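ABC transporter, substrate binding protein (Polyamine) (Agrobacterium tumefaciens, PDB 4EUO) binds gamma-aminobutyric acid selectively as a periplasmic solute-binding protein, and probably delivers it to an ABC transporter. Local coordinates at residues A19-E22 against K23-E27; K85-P88 against R89-T92; R203-A206 against L207-G211. All coordinates share one frame; numbering follows the deposited sequence.

How the contacts relate
From the N terminus, the chain first meets contact 1, residues 19-27 in the C-terminal half of helix 10-28, the crossover helix between parallel strands 3-6 and 32-35. Contact 2, residues 85-92, is a turn in the loop that runs from helix 61-67 to strand 96-107. Contact 3, residues 203-211, ends helix 201-209 ahead of strand 215-229. Each closes only a turn or two of chain; they follow in series, none nesting or crossing. Centres lie about 22 Å (1 and 2), 25 Å (1 and 3) and 28 Å (2 and 3) apart. Helix 10-28 links two of them indirectly, since Arg203 and Ala206 pack on Thr11 near its start.

Contact 1 of 3, residues A19-E22 against K23-E27; sequences AWAE and KFMVE
Lys23 folds back along the helix so that its ammonium nitrogen meets the carbonyl of Ala19, one turn earlier, where NZ hydrogen-bonds Ala19 O at 2.8 Å. The chain runs extended from CG to CE and bends at its last torsion (chi4 70°), which turns NZ in toward that oxygen; the donor lies 29° out of the carbonyl plane. A salt bridge to Asp255 holds the same nitrogen, so the ammonium group is shared between a backbone acceptor and a carboxylate, which probably stabilises its positive charge.

On another side of the helix, Met25 reaches back over the preceding turn. Its CG stands 3.2 Å from Ala21 O, while the methyl CE lies 3.9 Å from Ala21 CB. The sulfur is flanked by Glu22, whose CG comes within 4.0 Å of Met25 SD. Beneath these side chains run regular i to i+4 bonds, including Val26 N to Glu22 O at 2.9 Å.

Helix 10-28 is the crossover of a beta-alpha-beta unit between strands 3-6 and 32-35. Ala21, Phe24 and Met25 rest on Val32 of the latter, Phe24 also meets Phe243 edge-to-face, and Trp20 packs against helices 237-247 and 250-260.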
loop_
_atom_site.group_PDB
_atom_site.type_symbol
_atom_site.label_atom_id
_atom_site.label_comp_id
_atom_site.label_asym_id
_atom_site.label_seq_id
_atom_site.Cartn_x
_atom_site.Cartn_y
_atom_site.Cartn_z
ATOM N N ALA A 19 -13.749 -8.810 5.744
ATOM C CA ALA A 19 -13.563 -8.264 7.089
ATOM C C ALA A 19 -14.516 -7.152 7.478
ATOM O O ALA A 19 -14.777 -6.967 8.667
ATOM C CB ALA A 19 -12.130 -7.786 7.269
ATOM N N TRP A 20 -14.988 -6.344 6.501
ATOM C CA TRP A 20 -15.751 -5.122 6.778
ATOM C C TRP A 20 -17.172 -5.070 6.278
ATOM O O TRP A 20 -17.996 -4.395 6.899
ATOM C CB TRP A 20 -14.966 -3.912 6.201
ATOM C CG TRP A 20 -13.579 -3.730 6.760
ATOM C CD1 TRP A 20 -13.069 -4.282 7.911
ATOM C CD2 TRP A 20 -12.528 -2.918 6.206
ATOM N NE1 TRP A 20 -11.765 -3.878 8.096
ATOM C CE2 TRP A 20 -11.415 -3.018 7.073
ATOM C CE3 TRP A 20 -12.416 -2.114 5.053
ATOM C CZ2 TRP A 20 -10.213 -2.346 6.829
ATOM C CZ3 TRP A 20 -11.235 -1.430 4.833
ATOM C CH2 TRP A 20 -10.143 -1.567 5.697
ATOM N N ALA A 21 -17.460 -5.629 5.098
ATOM C CA ALA A 21 -18.769 -5.418 4.484
ATOM C C ALA A 21 -19.976 -5.890 5.227
ATOM O O ALA A 21 -20.888 -5.083 5.443
ATOM C CB ALA A 21 -18.784 -5.894 3.045
ATOM N N GLU A 22 -19.967 -7.135 5.739
ATOM C CA GLU A 22 -21.116 -7.611 6.510
ATOM C C GLU A 22 -21.242 -6.933 7.841
ATOM O O GLU A 22 -22.365 -6.654 8.272
ATOM C CB GLU A 22 -21.120 -9.107 6.657
ATOM C CG GLU A 22 -21.690 -9.745 5.411
ATOM C CD GLU A 22 -21.913 -11.237 5.506
ATOM O OE1 GLU A 22 -22.973 -11.701 5.034
ATOM O OE2 GLU A 22 -21.046 -11.938 6.068
ATOM N N LYS A 23 -20.118 -6.633 8.506
ATOM C CA LYS A 23 -20.159 -5.926 9.781
ATOM C C LYS A 23 -20.895 -4.595 9.593
ATOM O O LYS A 23 -21.748 -4.251 10.418
ATOM C CB LYS A 23 -18.734 -5.654 10.302
ATOM C CG LYS A 23 -18.073 -6.825 11.023
ATOM C CD LYS A 23 -16.654 -6.441 11.480
ATOM C CE LYS A 23 -15.836 -7.592 12.010
ATOM N NZ LYS A 23 -15.438 -8.571 10.924
ATOM N N PHE A 24 -20.618 -3.874 8.489
ATOM C CA PHE A 24 -21.258 -2.588 8.211
ATOM C C PHE A 24 -22.750 -2.763 7.947
ATOM O O PHE A 24 -23.554 -1.981 8.466
ATOM C CB PHE A 24 -20.592 -1.874 7.024
ATOM C CG PHE A 24 -21.076 -0.460 6.844
ATOM C CD1 PHE A 24 -20.852 0.498 7.823
ATOM C CD2 PHE A 24 -21.814 -0.098 5.727
ATOM C CE1 PHE A 24 -21.284 1.824 7.639
ATOM C CE2 PHE A 24 -22.210 1.225 5.535
ATOM C CZ PHE A 24 -21.950 2.170 6.497
ATOM N N MET A 25 -23.113 -3.804 7.191
ATOM C CA MET A 25 -24.488 -4.118 6.773
ATOM C C MET A 25 -25.348 -4.437 7.969
ATOM O O MET A 25 -26.489 -3.984 8.038
ATOM C CB MET A 25 -24.495 -5.315 5.809
ATOM C CG MET A 25 -23.900 -5.031 4.457
ATOM S SD MET A 25 -23.363 -6.577 3.676
ATOM C CE MET A 25 -22.564 -5.938 2.228
ATOM N N VAL A 26 -24.793 -5.207 8.913
ATOM C CA VAL A 26 -25.452 -5.617 10.143
ATOM C C VAL A 26 -25.687 -4.409 11.058
ATOM O O VAL A 26 -26.805 -4.216 11.530
ATOM C CB VAL A 26 -24.684 -6.791 10.814
ATOM C CG1 VAL A 26 -25.131 -7.022 12.258
ATOM C CG2 VAL A 26 -24.847 -8.071 9.997
ATOM N N GLU A 27 -24.660 -3.579 11.247
ATOM C CA GLU A 27 -24.694 -2.393 12.094
ATOM C C GLU A 27 -25.625 -1.265 11.588
ATOM O O GLU A 27 -26.293 -0.629 12.405
ATOM C CB GLU A 27 -23.258 -1.882 12.291
ATOM C CG GLU A 27 -23.095 -0.751 13.290
ATOM C CD GLU A 27 -21.884 0.100 12.981
ATOM O OE1 GLU A 27 -22.043 1.117 12.269
ATOM O OE2 GLU A 27 -20.765 -0.285 13.392
#

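Contact 2 of 3, residues K85-P88 against R89-T92; sequences KLDP and RFVT
Asp87 and Arg89 form a salt bridge across Pro88, and the aspartate can be followed outward from its backbone. Asp87 CB lies 3.9 Å from Phe90 CD2, where the side chain begins to run alongside the Phe90 ring. With CG set anti to the backbone N (chi1 -169°), the carboxylate is carried to the arginine, Asp87 CG 3.5 Å from Phe90 CE2 and the carboxylate plane turned 45° from the ring.

OD1 accepts two bonds. The syn lone pair of Asp87 OD1 receives Arg89 NE at 3.0 Å, and the anti lone pair takes Arg89 N at 3.1 Å, so one oxygen fixes both the main chain and the side chain of the same residue. The backbone bond, from aspartate to the amide two residues on, closes an Asx turn around Pro88. Asp87 OD2 uses its syn lone pair for an almost straight bond from Arg89 NH2, 2.7 Å away, and also lies 3.3 Å from Phe90 CE2, approaching the ring obliquely. The guanidinium therefore grips side-on, one nitrogen to each oxygen, with the two planes only 14° apart; NH2 also bonds a glycerol, probably from the crystallisation liquor.

Arg89 bends at chi3 to bring its flat end back, and its CB sits over the centre of one face of the Phe90 ring, 3.6 Å above the plane. Further along, Val91 CG2 packs on Leu86 CB, and a water donates to both Pro88 O and Val91 O. The ring of Phe90 and the arginine side chain also touch Tyr100 of strand 96-107, while Asp87 pairs through its backbone with Val265.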
loop_
_atom_site.group_PDB
_atom_site.type_symbol
_atom_site.label_atom_id
_atom_site.label_comp_id
_atom_site.label_asym_id
_atom_site.label_seq_id
_atom_site.Cartn_x
_atom_site.Cartn_y
_atom_site.Cartn_z
ATOM N N LYS A 85 -8.377 5.371 19.284
ATOM C CA LYS A 85 -7.697 4.093 19.174
ATOM C C LYS A 85 -6.989 3.936 17.845
ATOM O O LYS A 85 -6.422 2.870 17.596
ATOM C CB LYS A 85 -8.670 2.957 19.414
ATOM C CG LYS A 85 -9.124 2.922 20.875
ATOM C CD LYS A 85 -10.189 1.896 21.120
ATOM C CE LYS A 85 -10.834 2.122 22.466
ATOM N NZ LYS A 85 -11.933 1.154 22.712
ATOM N N LEU A 86 -6.957 5.000 17.024
ATOM C CA LEU A 86 -6.370 4.897 15.682
ATOM C C LEU A 86 -4.911 5.251 15.655
ATOM O O LEU A 86 -4.479 6.173 16.350
ATOM C CB LEU A 86 -7.165 5.771 14.687
ATOM C CG LEU A 86 -8.667 5.487 14.681
ATOM C CD1 LEU A 86 -9.373 6.269 13.593
ATOM C CD2 LEU A 86 -8.955 3.974 14.558
ATOM N N ASP A 87 -4.135 4.570 14.790
ATOM C CA ASP A 87 -2.718 4.819 14.678
ATOM C C ASP A 87 -2.513 6.298 14.424
ATOM O O ASP A 87 -2.972 6.829 13.411
ATOM C CB ASP A 87 -2.113 3.960 13.553
ATOM C CG ASP A 87 -0.611 3.966 13.535
ATOM O OD1 ASP A 87 -0.024 5.053 13.654
ATOM O OD2 ASP A 87 -0.023 2.900 13.211
ATOM N N PRO A 88 -1.883 7.036 15.365
ATOM C CA PRO A 88 -1.809 8.492 15.208
ATOM C C PRO A 88 -0.947 8.999 14.079
ATOM O O PRO A 88 -1.046 10.162 13.720
ATOM C CB PRO A 88 -1.330 8.968 16.594
ATOM C CG PRO A 88 -0.555 7.824 17.102
ATOM C CD PRO A 88 -1.266 6.591 16.633
ATOM N N ARG A 89 -0.118 8.111 13.478
ATOM C CA ARG A 89 0.757 8.540 12.399
ATOM C C ARG A 89 -0.003 8.827 11.112
ATOM O O ARG A 89 0.534 9.480 10.232
ATOM C CB ARG A 89 1.811 7.469 12.088
ATOM C CG ARG A 89 2.822 7.337 13.229
ATOM C CD ARG A 89 3.697 6.108 13.085
ATOM N NE ARG A 89 2.930 4.883 13.214
ATOM C CZ ARG A 89 3.457 3.670 13.236
ATOM N NH1 ARG A 89 4.777 3.510 13.199
ATOM N NH2 ARG A 89 2.678 2.608 13.305
ATOM N N PHE A 90 -1.216 8.272 11.003
ATOM C CA PHE A 90 -1.969 8.344 9.759
ATOM C C PHE A 90 -3.302 9.057 9.828
ATOM O O PHE A 90 -4.136 8.892 8.933
ATOM C CB PHE A 90 -2.122 6.919 9.197
ATOM C CG PHE A 90 -0.856 6.103 9.283
ATOM C CD1 PHE A 90 0.317 6.551 8.683
ATOM C CD2 PHE A 90 -0.822 4.929 10.017
ATOM C CE1 PHE A 90 1.517 5.822 8.828
ATOM C CE2 PHE A 90 0.365 4.207 10.152
ATOM C CZ PHE A 90 1.518 4.669 9.573
ATOM N N VAL A 91 -3.528 9.848 10.877
ATOM C CA VAL A 91 -4.763 10.623 11.044
ATOM C C VAL A 91 -4.500 12.051 10.607
ATOM O O VAL A 91 -3.534 12.674 11.028
ATOM C CB VAL A 91 -5.244 10.559 12.527
ATOM C CG1 VAL A 91 -6.415 11.510 12.778
ATOM C CG2 VAL A 91 -5.611 9.139 12.922
ATOM N N THR A 92 -5.333 12.546 9.672
ATOM C CA THR A 92 -5.330 13.933 9.227
ATOM C C THR A 92 -6.789 14.415 9.278
ATOM O O THR A 92 -7.691 13.632 9.528
ATOM C CB THR A 92 -4.757 14.116 7.811
ATOM O OG1 THR A 92 -5.750 13.747 6.842
ATOM C CG2 THR A 92 -3.439 13.374 7.573
HETATM O O HOH W 1 -1.010 12.036 11.827
#

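Contact 3 of 3, residues R203-A206 against L207-G211; sequences RMTA and LEQSG. With ABU (gamma-amino-butanoic acid), chain E.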
loop_
_atom_site.group_PDB
_atom_site.type_symbol
_atom_site.label_atom_id
_atom_site.label_comp_id
_atom_site.label_asym_id
_atom_site.label_seq_id
_atom_site.Cartn_x
_atom_site.Cartn_y
_atom_site.Cartn_z
ATOM N N ARG A 203 0.462 -9.260 -0.773
ATOM C CA ARG A 203 0.238 -9.960 -2.041
ATOM C C ARG A 203 0.996 -11.286 -2.058
ATOM O O ARG A 203 0.528 -12.241 -2.693
ATOM C CB ARG A 203 0.658 -9.080 -3.198
ATOM C CG ARG A 203 -0.217 -7.841 -3.340
ATOM C CD ARG A 203 -1.585 -8.201 -3.923
ATOM N NE ARG A 203 -2.507 -7.066 -3.810
ATOM C CZ ARG A 203 -3.655 -6.976 -4.473
ATOM N NH1 ARG A 203 -4.005 -7.920 -5.334
ATOM N NH2 ARG A 203 -4.424 -5.900 -4.343
ATOM N N MET A 204 2.125 -11.365 -1.335
ATOM C CA MET A 204 2.871 -12.621 -1.214
ATOM C C MET A 204 2.143 -13.549 -0.236
ATOM O O MET A 204 2.018 -14.747 -0.528
ATOM C CB MET A 204 4.303 -12.352 -0.749
ATOM C CG MET A 204 5.114 -11.491 -1.717
ATOM S SD MET A 204 5.247 -12.155 -3.404
ATOM C CE MET A 204 3.904 -11.232 -4.286
ATOM N N THR A 205 1.595 -13.011 0.867
ATOM C CA THR A 205 0.778 -13.810 1.781
ATOM C C THR A 205 -0.378 -14.428 0.988
ATOM O O THR A 205 -0.663 -15.629 1.145
ATOM C CB THR A 205 0.213 -12.925 2.886
ATOM O OG1 THR A 205 1.327 -12.455 3.649
ATOM C CG2 THR A 205 -0.755 -13.670 3.800
ATOM N N ALA A 206 -1.047 -13.646 0.121
ATOM C CA ALA A 206 -2.186 -14.191 -0.643
ATOM C C ALA A 206 -1.773 -15.262 -1.607
ATOM O O ALA A 206 -2.496 -16.263 -1.748
ATOM C CB ALA A 206 -2.901 -13.071 -1.350
ATOM N N LEU A 207 -0.630 -15.108 -2.272
ATOM C CA LEU A 207 -0.148 -16.150 -3.170
ATOM C C LEU A 207 0.065 -17.438 -2.387
ATOM O O LEU A 207 -0.393 -18.502 -2.822
ATOM C CB LEU A 207 1.165 -15.758 -3.834
ATOM C CG LEU A 207 1.049 -14.916 -5.090
ATOM C CD1 LEU A 207 2.424 -14.477 -5.571
ATOM C CD2 LEU A 207 0.298 -15.661 -6.234
ATOM N N GLU A 208 0.702 -17.360 -1.215
ATOM C CA GLU A 208 0.964 -18.526 -0.369
ATOM C C GLU A 208 -0.358 -19.150 0.069
ATOM O O GLU A 208 -0.469 -20.388 0.082
ATOM C CB GLU A 208 1.793 -18.112 0.867
ATOM C CG GLU A 208 2.097 -19.259 1.824
ATOM C CD GLU A 208 3.086 -18.893 2.911
ATOM O OE1 GLU A 208 4.253 -18.585 2.575
ATOM O OE2 GLU A 208 2.692 -18.908 4.098
ATOM N N GLN A 209 -1.357 -18.337 0.401
ATOM C CA GLN A 209 -2.686 -18.785 0.842
ATOM C C GLN A 209 -3.356 -19.589 -0.291
ATOM O O GLN A 209 -4.094 -20.565 -0.021
ATOM C CB GLN A 209 -3.585 -17.600 1.207
ATOM C CG GLN A 209 -3.325 -16.983 2.576
ATOM C CD GLN A 209 -4.027 -15.656 2.810
ATOM O OE1 GLN A 209 -4.575 -15.026 1.901
ATOM N NE2 GLN A 209 -4.005 -15.184 4.042
ATOM N N SER A 210 -3.067 -19.223 -1.561
ATOM C CA SER A 210 -3.608 -19.888 -2.747
ATOM C C SER A 210 -2.728 -21.029 -3.202
ATOM O O SER A 210 -2.883 -21.518 -4.315
ATOM C CB SER A 210 -3.817 -18.883 -3.876
ATOM O OG SER A 210 -4.585 -19.505 -4.897
ATOM N N GLY A 211 -1.808 -21.443 -2.329
ATOM C CA GLY A 211 -0.938 -22.586 -2.592
ATOM C C GLY A 211 0.339 -22.348 -3.362
ATOM O O GLY A 211 1.130 -23.276 -3.532
HETATM N N ABU E . -1.216 0.628 -1.421
HETATM C CD ABU E . -1.049 -0.741 -0.918
HETATM C CB ABU E . -2.013 -1.699 -1.575
HETATM C CG ABU E . -1.821 -3.063 -1.007
HETATM C C ABU E . -2.625 -4.166 -1.663
HETATM O O ABU E . -2.232 -5.420 -1.454
HETATM O OXT ABU E . -3.597 -3.934 -2.512
HETATM O O HOH W 2 -0.188 -17.164 3.439
#
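The carboxylate end of the GABA pocket is held by Arg203, on the first turn of helix 201-209. Its guanidinium meets the ligand edge-on, with the carboxylate carbon in its plane: Arg203 NE gives a bond to ABU O at 2.9 Å and NH2 a nearly straight one (174°) to ABU OXT at 2.8 Å. A bend at chi2 (-74°) directs the long chain toward the ligand. NH2 also bonds the carbonyl of Gly9, which probably helps to fix the guanidinium, and Thr12 OG1 and Tyr262 OH, whose side chains pack against Arg203, also hydrogen-bond the ligand.

Behind the pocket the backbone bonds step along the helix, beginning with Leu207 N to Arg203 O at 3.1 Å; Gln186 NE2 also bonds that carbonyl. Its C-terminal end is a Schellman motif, in which Gly211, at positive phi, is the C-prime residue: Gly211 N bonds Glu208 O at 3.0 Å, and Val212 N reaches back to Leu207 O.

Side chains pack along the same turns. Met204 and Leu207 run alongside each other in the same direction, with Met204 CE 3.8 Å from Leu207 CD1. Gln209 folds toward the start of the helix, its NE2 3.6 Å from Thr205 CG2 and its OE1 near Ala206. A water donates to Thr205 O and, more weakly, to Glu208 OE2. Leu207 also packs on Gln186 and Ala190 of helix 182-190.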